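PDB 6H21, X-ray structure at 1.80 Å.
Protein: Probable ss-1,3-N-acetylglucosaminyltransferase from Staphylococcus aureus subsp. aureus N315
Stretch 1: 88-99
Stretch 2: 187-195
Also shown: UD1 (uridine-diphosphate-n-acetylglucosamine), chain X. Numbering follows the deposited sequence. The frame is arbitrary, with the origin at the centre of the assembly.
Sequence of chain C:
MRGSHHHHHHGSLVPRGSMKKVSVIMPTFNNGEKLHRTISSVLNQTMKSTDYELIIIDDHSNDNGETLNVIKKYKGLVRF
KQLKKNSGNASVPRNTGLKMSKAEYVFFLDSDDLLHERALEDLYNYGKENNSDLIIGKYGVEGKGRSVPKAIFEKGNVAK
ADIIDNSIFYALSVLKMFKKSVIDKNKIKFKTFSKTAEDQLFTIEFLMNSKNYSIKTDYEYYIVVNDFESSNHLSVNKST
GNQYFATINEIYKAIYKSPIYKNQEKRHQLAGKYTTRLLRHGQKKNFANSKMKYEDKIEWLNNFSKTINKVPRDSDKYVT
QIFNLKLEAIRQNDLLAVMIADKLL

Stretch 1 88-99: GNASVPRNTGLK
Stretch 2 187-195: KIKFKTFSK

Stretch 1 is a loop that runs into a helix, with N89 (chi1 p) accepting from S91 N through OD1 at 3.0 Å as a cap; the helical i to i+4 ladder opens with R94 N to A90 O, 2.9 Å. Stretch 2 is an irregular segment, extended from I188 to K191, laid along this helix, and it runs against it: N95 lies nearest K189 (CA to CA 6.1 Å), S91 nearest F190 (5.1 Å), N89 nearest K195 (7.2 Å).

K187, at phi/psi 55/43, closes a preceding helix in a Schellman motif and stays clear of stretch 1. I188 (-81/120) brings its carbonyl O to 4.1 Å from L98 CD1, while the end of its side chain leads away. K189 (-129/157) meets N95 OD1 with CA (3.6 Å) and CB (3.7 Å); its side chain is modelled only to CG.

F190 (-72/130, chi1 m, chi2 -88°) is the anchor. One carboxamide reads both of its backbone polar groups: N95, chi1 m and chi2 -17°, accepts from F190 N at OD1 (2.8 Å) and donates from ND2 to F190 O (3.0 Å), so the buried peptide groups are paid for. The CA-to-CB bond of F190 points toward stretch 1, and R94 CD sits over one face of the ring, 4.0 Å from its centroid, a CH-pi contact. R94 is m, t, t along chi1 to chi3, and this extended chain carries NH2 to 2.9 Å from UD1 O4', a hydrogen bond to the donor sugar. L98 CD1 adds apolar contact at 4.4 Å from F190 CE2, and S91 CB meets F190 CB at 3.6 Å.

K191 (-79/153) turns its CB away, but its O lies 3.1 Å from S91 OG, chi1 m. T192 (-121/6, chi1 p) sets CG2 3.7 Å from V92 CG2, V92 being t. F193 turns away, and beyond it S194 O approaches N89 ND2 no closer than 4.2 Å.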

# COMPACT_ATOMS: atom_id res chain seq x y z
N GLY C 88 -0.76 41.49 13.03
CA GLY C 88 -1.30 40.14 13.29
C GLY C 88 -0.24 39.10 13.65
O GLY C 88 -0.60 37.99 13.97
N ASN C 89 1.06 39.45 13.56
CA ASN C 89 2.19 38.55 13.95
C ASN C 89 3.52 39.33 13.98
O ASN C 89 3.54 40.55 13.80
CB ASN C 89 2.27 37.33 13.04
CG ASN C 89 2.55 37.70 11.60
OD1 ASN C 89 3.57 38.30 11.29
ND2 ASN C 89 1.64 37.33 10.71
N ALA C 90 4.64 38.62 14.20
CA ALA C 90 5.94 39.26 14.51
C ALA C 90 6.63 39.86 13.27
O ALA C 90 7.55 40.68 13.43
CB ALA C 90 6.85 38.27 15.19
N SER C 91 6.18 39.52 12.06
CA SER C 91 6.94 39.86 10.84
C SER C 91 7.16 41.38 10.67
O SER C 91 8.30 41.82 10.58
CB SER C 91 6.33 39.21 9.62
OG SER C 91 6.50 37.79 9.70
N VAL C 92 6.09 42.18 10.61
CA VAL C 92 6.23 43.64 10.37
C VAL C 92 6.96 44.32 11.54
O VAL C 92 7.91 45.09 11.32
CB VAL C 92 4.86 44.30 10.09
CG1 VAL C 92 4.94 45.81 10.10
CG2 VAL C 92 4.27 43.81 8.77
N PRO C 93 6.55 44.10 12.81
CA PRO C 93 7.29 44.65 13.95
C PRO C 93 8.79 44.29 13.93
O PRO C 93 9.61 45.13 14.23
CB PRO C 93 6.63 44.05 15.20
CG PRO C 93 5.28 43.50 14.73
CD PRO C 93 5.37 43.33 13.23
N ARG C 94 9.13 43.05 13.59
CA ARG C 94 10.53 42.65 13.52
C ARG C 94 11.22 43.38 12.36
O ARG C 94 12.37 43.83 12.53
CB ARG C 94 10.67 41.12 13.39
CG ARG C 94 10.46 40.36 14.69
CD ARG C 94 10.49 38.87 14.43
NE ARG C 94 10.25 38.00 15.57
CZ ARG C 94 9.93 36.71 15.46
NH1 ARG C 94 9.75 36.20 14.26
NH2 ARG C 94 9.80 35.94 16.54
N ASN C 95 10.54 43.52 11.22
CA ASN C 95 11.08 44.29 10.08
C ASN C 95 11.33 45.74 10.52
O ASN C 95 12.36 46.32 10.18
CB ASN C 95 10.16 44.28 8.85
CG ASN C 95 10.18 42.98 8.08
OD1 ASN C 95 11.08 42.15 8.24
ND2 ASN C 95 9.17 42.79 7.24
N THR C 96 10.37 46.33 11.24
CA THR C 96 10.49 47.72 11.72
C THR C 96 11.75 47.89 12.59
O THR C 96 12.46 48.88 12.45
CB THR C 96 9.26 48.15 12.53
OG1 THR C 96 8.08 47.84 11.80
CG2 THR C 96 9.29 49.63 12.85
N GLY C 97 11.99 46.92 13.48
CA GLY C 97 13.17 46.83 14.34
C GLY C 97 14.48 46.75 13.56
O GLY C 97 15.44 47.42 13.92
N LEU C 98 14.53 45.93 12.51
CA LEU C 98 15.75 45.80 11.67
C LEU C 98 16.17 47.16 11.10
O LEU C 98 17.37 47.52 11.13
CB LEU C 98 15.49 44.78 10.56
CG LEU C 98 15.43 43.33 11.04
CD1 LEU C 98 14.92 42.39 9.95
CD2 LEU C 98 16.80 42.89 11.55
N LYS C 99 15.20 47.93 10.58
CA LYS C 99 15.45 49.24 9.96
C LYS C 99 15.97 50.24 11.01
O LYS C 99 16.74 51.14 10.69
CB LYS C 99 14.18 49.73 9.27
N LYS C 187 19.16 42.25 1.76
CA LYS C 187 17.79 42.78 1.84
C LYS C 187 16.85 41.73 2.46
O LYS C 187 15.72 41.52 1.99
CB LYS C 187 17.32 43.22 0.45
CG LYS C 187 18.15 44.32 -0.19
N ILE C 188 17.31 41.07 3.52
CA ILE C 188 16.50 40.01 4.13
C ILE C 188 15.45 40.62 5.06
O ILE C 188 15.75 41.31 6.03
CB ILE C 188 17.36 38.96 4.85
CG1 ILE C 188 18.44 38.37 3.94
CG2 ILE C 188 16.45 37.87 5.40
CD1 ILE C 188 19.50 37.58 4.67
N LYS C 189 14.18 40.34 4.74
CA LYS C 189 13.06 40.79 5.51
C LYS C 189 12.18 39.59 5.81
O LYS C 189 12.20 38.59 5.08
CB LYS C 189 12.24 41.84 4.75
CG LYS C 189 13.03 43.04 4.23
N PHE C 190 11.39 39.71 6.88
CA PHE C 190 10.33 38.77 7.20
C PHE C 190 9.19 38.96 6.20
O PHE C 190 8.73 40.07 6.00
CB PHE C 190 9.82 39.00 8.62
CG PHE C 190 10.78 38.51 9.68
CD1 PHE C 190 10.73 37.19 10.13
CD2 PHE C 190 11.73 39.35 10.22
CE1 PHE C 190 11.62 36.74 11.08
CE2 PHE C 190 12.62 38.90 11.19
CZ PHE C 190 12.56 37.60 11.61
N LYS C 191 8.73 37.85 5.61
CA LYS C 191 7.61 37.87 4.69
C LYS C 191 6.32 37.94 5.51
O LYS C 191 6.26 37.46 6.64
CB LYS C 191 7.65 36.65 3.77
CG LYS C 191 8.89 36.55 2.89
CD LYS C 191 9.24 37.83 2.14
CE LYS C 191 10.62 37.81 1.51
NZ LYS C 191 10.83 36.62 0.66
N THR C 192 5.29 38.52 4.89
CA THR C 192 4.09 38.98 5.59
C THR C 192 2.80 38.30 5.08
O THR C 192 1.72 38.71 5.50
CB THR C 192 3.94 40.49 5.41
OG1 THR C 192 4.01 40.77 4.01
CG2 THR C 192 5.00 41.27 6.15
N PHE C 193 2.92 37.31 4.19
CA PHE C 193 1.74 36.74 3.49
C PHE C 193 1.26 35.43 4.15
O PHE C 193 0.19 34.90 3.79
CB PHE C 193 2.05 36.54 2.00
CG PHE C 193 3.24 35.66 1.67
CD1 PHE C 193 3.15 34.28 1.75
CD2 PHE C 193 4.43 36.22 1.23
CE1 PHE C 193 4.24 33.48 1.43
CE2 PHE C 193 5.52 35.42 0.91
CZ PHE C 193 5.42 34.06 1.02
N SER C 194 2.02 34.90 5.11
CA SER C 194 1.68 33.65 5.76
C SER C 194 1.76 33.79 7.28
O SER C 194 2.61 34.50 7.79
CB SER C 194 2.57 32.54 5.26
OG SER C 194 2.27 31.32 5.90
N LYS C 195 0.91 33.03 7.98
CA LYS C 195 0.85 33.04 9.45
C LYS C 195 1.87 32.04 10.02
O LYS C 195 2.23 32.15 11.20
CB LYS C 195 -0.56 32.68 9.93
C1' UD1 X . 5.93 30.83 18.16
C2' UD1 X . 7.24 30.06 17.91
C3' UD1 X . 8.43 31.02 18.03
C4' UD1 X . 8.23 32.20 17.09
C5' UD1 X . 6.85 32.84 17.26
C6' UD1 X . 6.60 33.95 16.23
C7' UD1 X . 7.24 27.68 18.55
C8' UD1 X . 7.44 26.70 19.68
N2' UD1 X . 7.37 28.97 18.87
O1' UD1 X . 5.99 31.37 19.48
O3' UD1 X . 9.64 30.32 17.72
O4' UD1 X . 9.24 33.17 17.36
O5' UD1 X . 5.79 31.86 17.18
O6' UD1 X . 6.81 33.51 14.90
O7' UD1 X . 6.98 27.31 17.42
N1 UD1 X . 3.24 39.40 18.19
C2 UD1 X . 3.13 40.53 17.36
N3 UD1 X . 1.98 40.86 16.79
C4 UD1 X . 0.88 40.13 17.01
C5 UD1 X . 0.95 39.01 17.83
C6 UD1 X . 2.16 38.64 18.42
O2 UD1 X . 4.11 41.24 17.12
O4 UD1 X . -0.18 40.51 16.46
C1B UD1 X . 4.56 39.11 18.75
C2B UD1 X . 4.54 38.73 20.22
O2' UD1 X . 4.43 39.88 21.05
C3B UD1 X . 5.87 38.00 20.36
C4B UD1 X . 6.08 37.37 18.99
O4B UD1 X . 5.17 38.01 18.08
O3B UD1 X . 6.93 38.93 20.64
C5B UD1 X . 5.80 35.88 18.98
O5B UD1 X . 4.58 35.65 19.67
PA UD1 X . 4.43 34.50 20.77
O1A UD1 X . 3.02 34.61 21.27
O2A UD1 X . 5.61 34.47 21.74
O3A UD1 X . 4.52 33.23 19.83
PB UD1 X . 4.72 31.74 20.36
O1B UD1 X . 3.54 30.94 19.92
O2B UD1 X . 5.13 31.69 21.83